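ABC-type branched-chain amino acid transport systems periplasmic component-like protein (Thermomonospora curvata, PDB 4N03) probably serves as the substrate-binding component of an ABC transporter, holding a fatty acid such as palmitic acid for uptake. Local coordinates at residues D21-D31 with G68-E76; M124-T132 with N313-A324. All coordinates share one frame; numbering follows the deposited sequence. Where two conformers were deposited one is given.

Interaction 1: D21-D31 with G68-E76; sequences DGVKQGPGVTD and GGVCGRTIE
Arg73 reaches across to Asp21, Gln25 and Thr30, and its side chain is worth following outward from CB. From there CG sits beside the backbone N (chi1 -68°) and the chain runs extended to NE, straight into the loop formed by 21-31. CG passes the backbone O of Asp31, while CD lies against Thr30 O and Val29 CG1. The first polar atom, NE, donates to Thr30 O at 2.9 Å. At the tip, the guanidinium takes Asp21 end-on: NH1 donates a hydrogen bond to Asp21 OD2 at 2.8 Å and NH2 one to Asp21 OD1 at 2.9 Å, both on the syn side, with the two planes twisted 36° apart. The other N-H of NH2 points almost straight at Gln25 OE1, 2.8 Å away, on a lone pair in the carbonyl plane, although amide and guanidinium stand nearly perpendicular (86°). Val23 CG1 and Asp31 O lie over opposite faces of the guanidinium. Asp21 OD1 also accepts from Val23 N, closing an Asx turn; Val23 N and Arg73 NH2 arrive from opposite faces of the carboxylate. Alongside, Val23 CG2 rests on Cys71 SG at 3.8 Å, the sulfur that is disulfide-bonded to Cys329. A leucine in place of Arg73 would probably leave the Asp21 carboxylate without its countercharge, and Gln25 OE1 and Thr30 O without this donor. One buried cation thus ties three separate points of the N-terminal loop to the 68-76 turn, and its charge probably helps keep Asp21 ionised.

Interaction 2: M124-T132 with N313-A324; sequences MFTIPSAWT and NGYGGASIVVSA. With PLM (palmitic acid), chain B.
Ile127 and Ile320 meet at the apolar centre, CD1 of Ile127 lying 3.7 Å from CG2 of Ile320. The same CD1 reaches past it to the helix backbone, 3.6 Å from Gly317 O, and also touches Val321. At Gly317 the helix presents bare backbone to the strand. Phe125 continues the packing toward the later turns of the helix: its CZ meets Ile320 CG2 at 4.1 Å, the methyl lying at the ring edge, while CE2 comes near Val321 and Ala324. Toward the start of 313-324 the contact turns polar. With CG anti to the backbone N (chi1 -178°), the Asn313 amide extends toward the strand, and ND2 donates to Ser129 OG at 2.7 Å, with the hydroxyl close to the amide plane. The other end of that amide, OD1, sits at the edge of the Trp131 indole, 3.6 Å from CZ2, ring and amide planes being 63° apart. A water 2.9 Å from OD1 links it to Pro128 O, which lies 2.8 Å from the water. Ser129 C lies over one face of the Trp131 ring and palmitic acid CE over the opposite one, both toward the rim, while the indole NE1 is hydrogen-bonded to Thr144 OG1. Elsewhere the ligand is hydrogen-bonded to Tyr84, Ser109 and Tyr148. Strand 126-129 and helix 313-324 run antiparallel (170°), their axes 9.8 Å apart. A helix packed on the edge strand of a parallel sheet, with ligand-binding residues just past the strand's C-terminal end, is typical of the alpha/beta lobes of periplasmic binding proteins.

Overall arrangement
Starting from the N terminus, after the short strand 24-25 the chain forms strand 33-40 and helix 47-66, and interaction 1 closes that loop by bringing the 68-76 turn back to residues 21-31. Strand 74-81 follows on one edge of the four-stranded parallel sheet, and strand 126-129 later fills the other edge. Interaction 2 opens there and closes a far longer excursion of 180 residues, through five strands of the seven-stranded mixed sheet, before helix 309-330 returns. The two loops are in series and neither encloses the other. They still touch, through Ile75 and Val322, and the Cys71-Cys329 disulfide joins the 68-76 turn to the same returning helix.

Interaction 1: D21-D31 with G68-E76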
# COMPACT_ATOMS: atom_id res chain seq x y z
N ASP A 21 -30.53 -12.22 16.54
CA ASP A 21 -29.65 -12.16 17.67
C ASP A 21 -29.61 -10.76 18.31
O ASP A 21 -28.79 -10.52 19.18
CB ASP A 21 -28.24 -12.64 17.28
CG ASP A 21 -27.63 -11.82 16.18
OD1 ASP A 21 -28.28 -10.90 15.59
OD2 ASP A 21 -26.45 -12.11 15.90
N GLY A 22 -30.48 -9.85 17.86
CA GLY A 22 -30.49 -8.46 18.36
C GLY A 22 -29.42 -7.53 17.79
O GLY A 22 -29.29 -6.38 18.25
N VAL A 23 -28.69 -7.98 16.79
CA VAL A 23 -27.64 -7.18 16.20
C VAL A 23 -28.21 -6.34 15.08
O VAL A 23 -28.85 -6.83 14.16
CB VAL A 23 -26.48 -8.09 15.71
CG1 VAL A 23 -25.46 -7.28 14.94
CG2 VAL A 23 -25.88 -8.86 16.87
N LYS A 24 -27.95 -5.03 15.15
CA LYS A 24 -28.36 -4.13 14.08
C LYS A 24 -27.57 -4.42 12.81
O LYS A 24 -26.38 -4.68 12.85
CB LYS A 24 -28.16 -2.67 14.50
CG LYS A 24 -29.03 -2.19 15.65
CD LYS A 24 -28.59 -0.82 16.14
CE LYS A 24 -29.35 -0.34 17.36
NZ LYS A 24 -28.52 0.67 18.06
N GLN A 25 -28.28 -4.43 11.68
CA GLN A 25 -27.70 -4.84 10.41
C GLN A 25 -27.73 -3.68 9.40
O GLN A 25 -28.78 -3.31 8.93
CB GLN A 25 -28.47 -6.05 9.87
CG GLN A 25 -28.46 -7.25 10.83
CD GLN A 25 -29.26 -8.48 10.39
OE1 GLN A 25 -29.00 -9.55 10.92
NE2 GLN A 25 -30.20 -8.35 9.52
N GLY A 26 -26.55 -3.22 9.00
CA GLY A 26 -26.46 -2.20 7.97
C GLY A 26 -26.47 -2.79 6.60
O GLY A 26 -26.74 -3.99 6.40
N PRO A 27 -26.18 -1.96 5.60
CA PRO A 27 -26.07 -2.48 4.22
C PRO A 27 -25.09 -3.64 4.11
O PRO A 27 -24.04 -3.62 4.72
CB PRO A 27 -25.62 -1.25 3.41
CG PRO A 27 -25.93 -0.09 4.26
CD PRO A 27 -25.86 -0.53 5.68
N GLY A 28 -25.45 -4.64 3.32
CA GLY A 28 -24.60 -5.78 3.17
C GLY A 28 -24.64 -6.79 4.31
O GLY A 28 -23.97 -7.81 4.24
N VAL A 29 -25.45 -6.56 5.33
CA VAL A 29 -25.51 -7.44 6.48
C VAL A 29 -26.87 -8.06 6.54
O VAL A 29 -27.88 -7.37 6.52
CB VAL A 29 -25.25 -6.70 7.79
CG1 VAL A 29 -25.21 -7.68 8.95
CG2 VAL A 29 -23.92 -5.98 7.72
N THR A 30 -26.91 -9.39 6.59
CA THR A 30 -28.15 -10.13 6.81
C THR A 30 -28.02 -10.94 8.05
O THR A 30 -27.02 -10.90 8.75
CB THR A 30 -28.45 -11.05 5.61
OG1 THR A 30 -27.42 -12.01 5.52
CG2 THR A 30 -28.56 -10.24 4.34
N ASP A 31 -29.04 -11.77 8.32
CA ASP A 31 -29.01 -12.63 9.51
C ASP A 31 -27.91 -13.71 9.49
O ASP A 31 -27.53 -14.20 10.54
CB ASP A 31 -30.42 -13.22 9.81
CG ASP A 31 -31.03 -13.98 8.63
OD1 ASP A 31 -30.33 -14.27 7.65
OD2 ASP A 31 -32.23 -14.33 8.72
N GLY A 68 -16.41 -19.97 12.52
CA GLY A 68 -17.80 -19.58 12.83
C GLY A 68 -18.19 -18.18 12.38
O GLY A 68 -19.30 -17.75 12.69
N GLY A 69 -17.37 -17.53 11.56
CA GLY A 69 -17.67 -16.19 11.10
C GLY A 69 -17.58 -15.17 12.22
O GLY A 69 -16.84 -15.32 13.15
N VAL A 70 -18.30 -14.07 12.06
CA VAL A 70 -18.38 -12.95 13.03
C VAL A 70 -19.83 -12.79 13.44
O VAL A 70 -20.71 -12.68 12.58
CB VAL A 70 -17.91 -11.59 12.45
CG1 VAL A 70 -18.06 -10.51 13.49
CG2 VAL A 70 -16.45 -11.72 12.03
N CYS A 71 -20.11 -12.85 14.74
CA CYS A 71 -21.50 -12.64 15.18
C CYS A 71 -22.37 -13.75 14.52
O CYS A 71 -23.52 -13.51 14.18
CB CYS A 71 -21.93 -11.14 14.86
SG CYS A 71 -22.35 -10.21 16.38
N GLY A 72 -21.81 -14.96 14.29
CA GLY A 72 -22.50 -16.05 13.62
C GLY A 72 -22.80 -15.86 12.14
O GLY A 72 -23.59 -16.62 11.52
N ARG A 73 -22.15 -14.86 11.54
CA ARG A 73 -22.36 -14.53 10.17
C ARG A 73 -21.09 -14.80 9.35
O ARG A 73 -19.97 -14.54 9.78
CB ARG A 73 -22.74 -13.05 10.06
CG ARG A 73 -24.12 -12.75 10.65
CD ARG A 73 -24.35 -11.25 10.78
NE ARG A 73 -25.66 -10.91 11.28
CZ ARG A 73 -26.04 -10.99 12.54
NH1 ARG A 73 -25.23 -11.35 13.48
NH2 ARG A 73 -27.27 -10.61 12.86
N THR A 74 -21.31 -15.35 8.17
CA THR A 74 -20.22 -15.65 7.24
C THR A 74 -19.81 -14.39 6.49
O THR A 74 -20.65 -13.69 6.02
CB THR A 74 -20.63 -16.75 6.23
OG1 THR A 74 -21.64 -16.26 5.34
CG2 THR A 74 -21.17 -17.95 6.89
N ILE A 75 -18.52 -14.22 6.33
CA ILE A 75 -18.00 -13.09 5.55
C ILE A 75 -17.92 -13.50 4.09
O ILE A 75 -17.35 -14.55 3.76
CB ILE A 75 -16.61 -12.67 6.07
CG1 ILE A 75 -16.72 -12.13 7.49
CG2 ILE A 75 -16.00 -11.61 5.14
CD1 ILE A 75 -15.41 -11.79 8.14
N GLU A 76 -18.52 -12.71 3.20
CA GLU A 76 -18.50 -12.89 1.75
C GLU A 76 -17.88 -11.64 1.13
O GLU A 76 -18.48 -10.56 1.23
CB GLU A 76 -19.93 -13.00 1.20
CG GLU A 76 -20.10 -13.05 -0.32
CD GLU A 76 -21.55 -12.92 -0.78
OE1 GLU A 76 -22.44 -13.51 -0.13
OE2 GLU A 76 -21.81 -12.26 -1.81

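Interaction 2: M124-T132 with N313-A324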
# COMPACT_ATOMS: atom_id res chain seq x y z
N MSE A 124 -18.73 4.86 4.41
CA MSE A 124 -18.18 3.55 3.99
C MSE A 124 -16.79 3.38 4.52
O MSE A 124 -15.86 4.02 4.03
CB MSE A 124 -18.15 3.53 2.45
CG MSE A 124 -17.67 2.17 1.88
SE MSE A 124 -18.96 0.76 2.12
CE MSE A 124 -19.94 1.13 0.44
N PHE A 125 -16.61 2.47 5.48
CA PHE A 125 -15.27 2.17 5.95
C PHE A 125 -14.47 1.57 4.85
O PHE A 125 -14.87 0.53 4.30
CB PHE A 125 -15.35 1.22 7.18
CG PHE A 125 -14.03 0.83 7.77
CD1 PHE A 125 -12.94 1.69 7.78
CD2 PHE A 125 -13.87 -0.44 8.34
CE1 PHE A 125 -11.73 1.30 8.33
CE2 PHE A 125 -12.66 -0.78 8.92
CZ PHE A 125 -11.59 0.05 8.89
N THR A 126 -13.37 2.18 4.46
CA THR A 126 -12.56 1.84 3.33
C THR A 126 -11.12 1.73 3.77
O THR A 126 -10.61 2.68 4.38
CB THR A 126 -12.74 2.91 2.24
OG1 THR A 126 -14.11 3.03 1.88
CG2 THR A 126 -11.97 2.57 1.03
N ILE A 127 -10.46 0.61 3.41
CA ILE A 127 -9.07 0.43 3.67
C ILE A 127 -8.33 0.37 2.36
O ILE A 127 -8.31 -0.69 1.67
CB ILE A 127 -8.75 -0.83 4.50
CG1 ILE A 127 -9.61 -0.92 5.75
CG2 ILE A 127 -7.26 -0.91 4.81
CD1 ILE A 127 -9.53 -2.25 6.48
N PRO A 128 -7.75 1.49 1.92
CA PRO A 128 -7.03 1.46 0.64
C PRO A 128 -5.71 0.70 0.68
O PRO A 128 -5.08 0.57 1.71
CB PRO A 128 -6.72 2.95 0.38
CG PRO A 128 -7.61 3.71 1.30
CD PRO A 128 -7.76 2.85 2.49
N SER A 129 -5.33 0.17 -0.47
CA SER A 129 -3.88 -0.12 -0.78
C SER A 129 -3.41 1.05 -1.66
O SER A 129 -3.44 1.06 -2.89
CB SER A 129 -3.68 -1.47 -1.43
OG SER A 129 -4.10 -2.50 -0.58
N ALA A 130 -3.12 2.14 -0.97
CA ALA A 130 -2.90 3.45 -1.49
C ALA A 130 -2.47 4.33 -0.31
O ALA A 130 -3.06 4.24 0.75
CB ALA A 130 -4.15 4.00 -2.08
N TRP A 131 -1.44 5.10 -0.50
CA TRP A 131 -0.82 5.80 0.61
C TRP A 131 -0.60 7.30 0.39
O TRP A 131 0.24 7.91 1.01
CB TRP A 131 0.45 5.04 1.06
CG TRP A 131 0.10 3.68 1.56
CD1 TRP A 131 -0.38 3.43 2.77
CD2 TRP A 131 0.05 2.42 0.84
NE1 TRP A 131 -0.71 2.11 2.93
CE2 TRP A 131 -0.48 1.47 1.72
CE3 TRP A 131 0.35 2.02 -0.46
CZ2 TRP A 131 -0.67 0.13 1.36
CZ3 TRP A 131 0.18 0.71 -0.81
CH2 TRP A 131 -0.32 -0.22 0.09
N THR A 132 -1.39 7.88 -0.50
CA THR A 132 -1.37 9.30 -0.65
C THR A 132 -1.93 10.01 0.58
O THR A 132 -2.91 9.60 1.19
CB THR A 132 -2.15 9.70 -1.91
OG1 THR A 132 -2.03 11.11 -2.10
CG2 THR A 132 -3.62 9.38 -1.85
N ASN A 313 0.10 -7.21 2.99
CA ASN A 313 -0.81 -6.11 2.97
C ASN A 313 -2.26 -6.53 3.00
O ASN A 313 -3.08 -6.00 3.75
CB ASN A 313 -0.54 -5.23 1.74
CG ASN A 313 -1.44 -4.01 1.67
OD1 ASN A 313 -1.49 -3.17 2.61
ND2 ASN A 313 -2.11 -3.89 0.61
N GLY A 314 -2.60 -7.55 2.19
CA GLY A 314 -3.98 -7.99 2.19
C GLY A 314 -4.37 -8.69 3.47
O GLY A 314 -5.48 -8.49 3.96
N TYR A 315 -3.53 -9.57 3.99
CA TYR A 315 -3.87 -10.26 5.22
C TYR A 315 -4.07 -9.24 6.34
O TYR A 315 -4.99 -9.35 7.11
CB TYR A 315 -2.75 -11.24 5.55
CG TYR A 315 -3.16 -12.41 6.42
CD1 TYR A 315 -3.97 -13.40 5.92
CD2 TYR A 315 -2.72 -12.51 7.69
CE1 TYR A 315 -4.29 -14.56 6.68
CE2 TYR A 315 -3.04 -13.62 8.46
CZ TYR A 315 -3.86 -14.60 7.96
OH TYR A 315 -4.12 -15.76 8.74
N GLY A 316 -3.20 -8.24 6.39
CA GLY A 316 -3.34 -7.18 7.37
C GLY A 316 -4.61 -6.39 7.24
O GLY A 316 -5.20 -6.02 8.27
N GLY A 317 -5.03 -6.08 6.03
CA GLY A 317 -6.27 -5.32 5.87
C GLY A 317 -7.48 -6.11 6.33
O GLY A 317 -8.40 -5.61 6.98
N ALA A 318 -7.50 -7.42 6.01
CA ALA A 318 -8.55 -8.30 6.47
C ALA A 318 -8.55 -8.35 8.01
O ALA A 318 -9.61 -8.33 8.64
CB ALA A 318 -8.40 -9.67 5.86
N SER A 319 -7.39 -8.43 8.60
CA SER A 319 -7.27 -8.45 10.05
C SER A 319 -7.91 -7.18 10.66
O SER A 319 -8.63 -7.23 11.65
CB SER A 319 -5.81 -8.52 10.45
OG SER A 319 -5.67 -8.51 11.85
N ILE A 320 -7.65 -6.02 10.06
CA ILE A 320 -8.21 -4.74 10.53
C ILE A 320 -9.72 -4.77 10.47
O ILE A 320 -10.41 -4.41 11.45
CB ILE A 320 -7.65 -3.55 9.71
CG1 ILE A 320 -6.17 -3.35 10.01
CG2 ILE A 320 -8.44 -2.28 10.06
CD1 ILE A 320 -5.48 -2.44 9.02
N VAL A 321 -10.31 -5.13 9.33
CA VAL A 321 -11.75 -5.09 9.22
C VAL A 321 -12.42 -6.11 10.16
O VAL A 321 -13.46 -5.86 10.75
CB VAL A 321 -12.25 -5.21 7.76
CG1 VAL A 321 -12.16 -6.64 7.22
CG2 VAL A 321 -13.67 -4.69 7.68
N VAL A 322 -11.82 -7.30 10.30
CA VAL A 322 -12.39 -8.34 11.17
C VAL A 322 -12.34 -7.88 12.64
O VAL A 322 -13.29 -8.11 13.37
CB VAL A 322 -11.75 -9.73 10.92
CG1 VAL A 322 -12.18 -10.69 11.99
CG2 VAL A 322 -12.11 -10.21 9.54
N SER A 323 -11.23 -7.29 13.07
CA SER A 323 -11.15 -6.78 14.43
C SER A 323 -12.31 -5.80 14.69
O SER A 323 -12.97 -5.84 15.73
CB SER A 323 -9.81 -6.08 14.68
OG SER A 323 -8.76 -7.03 14.79
N ALA A 324 -12.56 -4.90 13.74
CA ALA A 324 -13.62 -3.91 13.87
C ALA A 324 -14.98 -4.58 13.84
O ALA A 324 -15.85 -4.26 14.64
CB ALA A 324 -13.53 -2.84 12.78
C1 PLM B . -1.18 4.09 -5.78
O1 PLM B . -1.16 4.58 -4.62
O2 PLM B . -1.98 4.42 -6.68
C2 PLM B . -0.29 2.90 -6.06
C3 PLM B . -1.03 1.61 -5.50
C4 PLM B . -0.16 0.37 -5.51
C5 PLM B . -0.89 -0.85 -5.04
C6 PLM B . -0.10 -2.17 -4.91
C7 PLM B . 0.45 -2.31 -3.49
C8 PLM B . 1.40 -3.46 -3.27
C9 PLM B . 1.70 -3.79 -1.82
CA PLM B . 2.92 -3.04 -1.22
CB PLM B . 2.89 -3.26 0.35
CC PLM B . 2.97 -1.91 1.11
CD PLM B . 2.43 -1.95 2.52
CE PLM B . 2.45 -0.65 3.31
CF PLM B . 1.36 -0.65 4.39
CG PLM B . 1.77 -1.31 5.70
O HOH W 1 -3.48 -1.17 3.28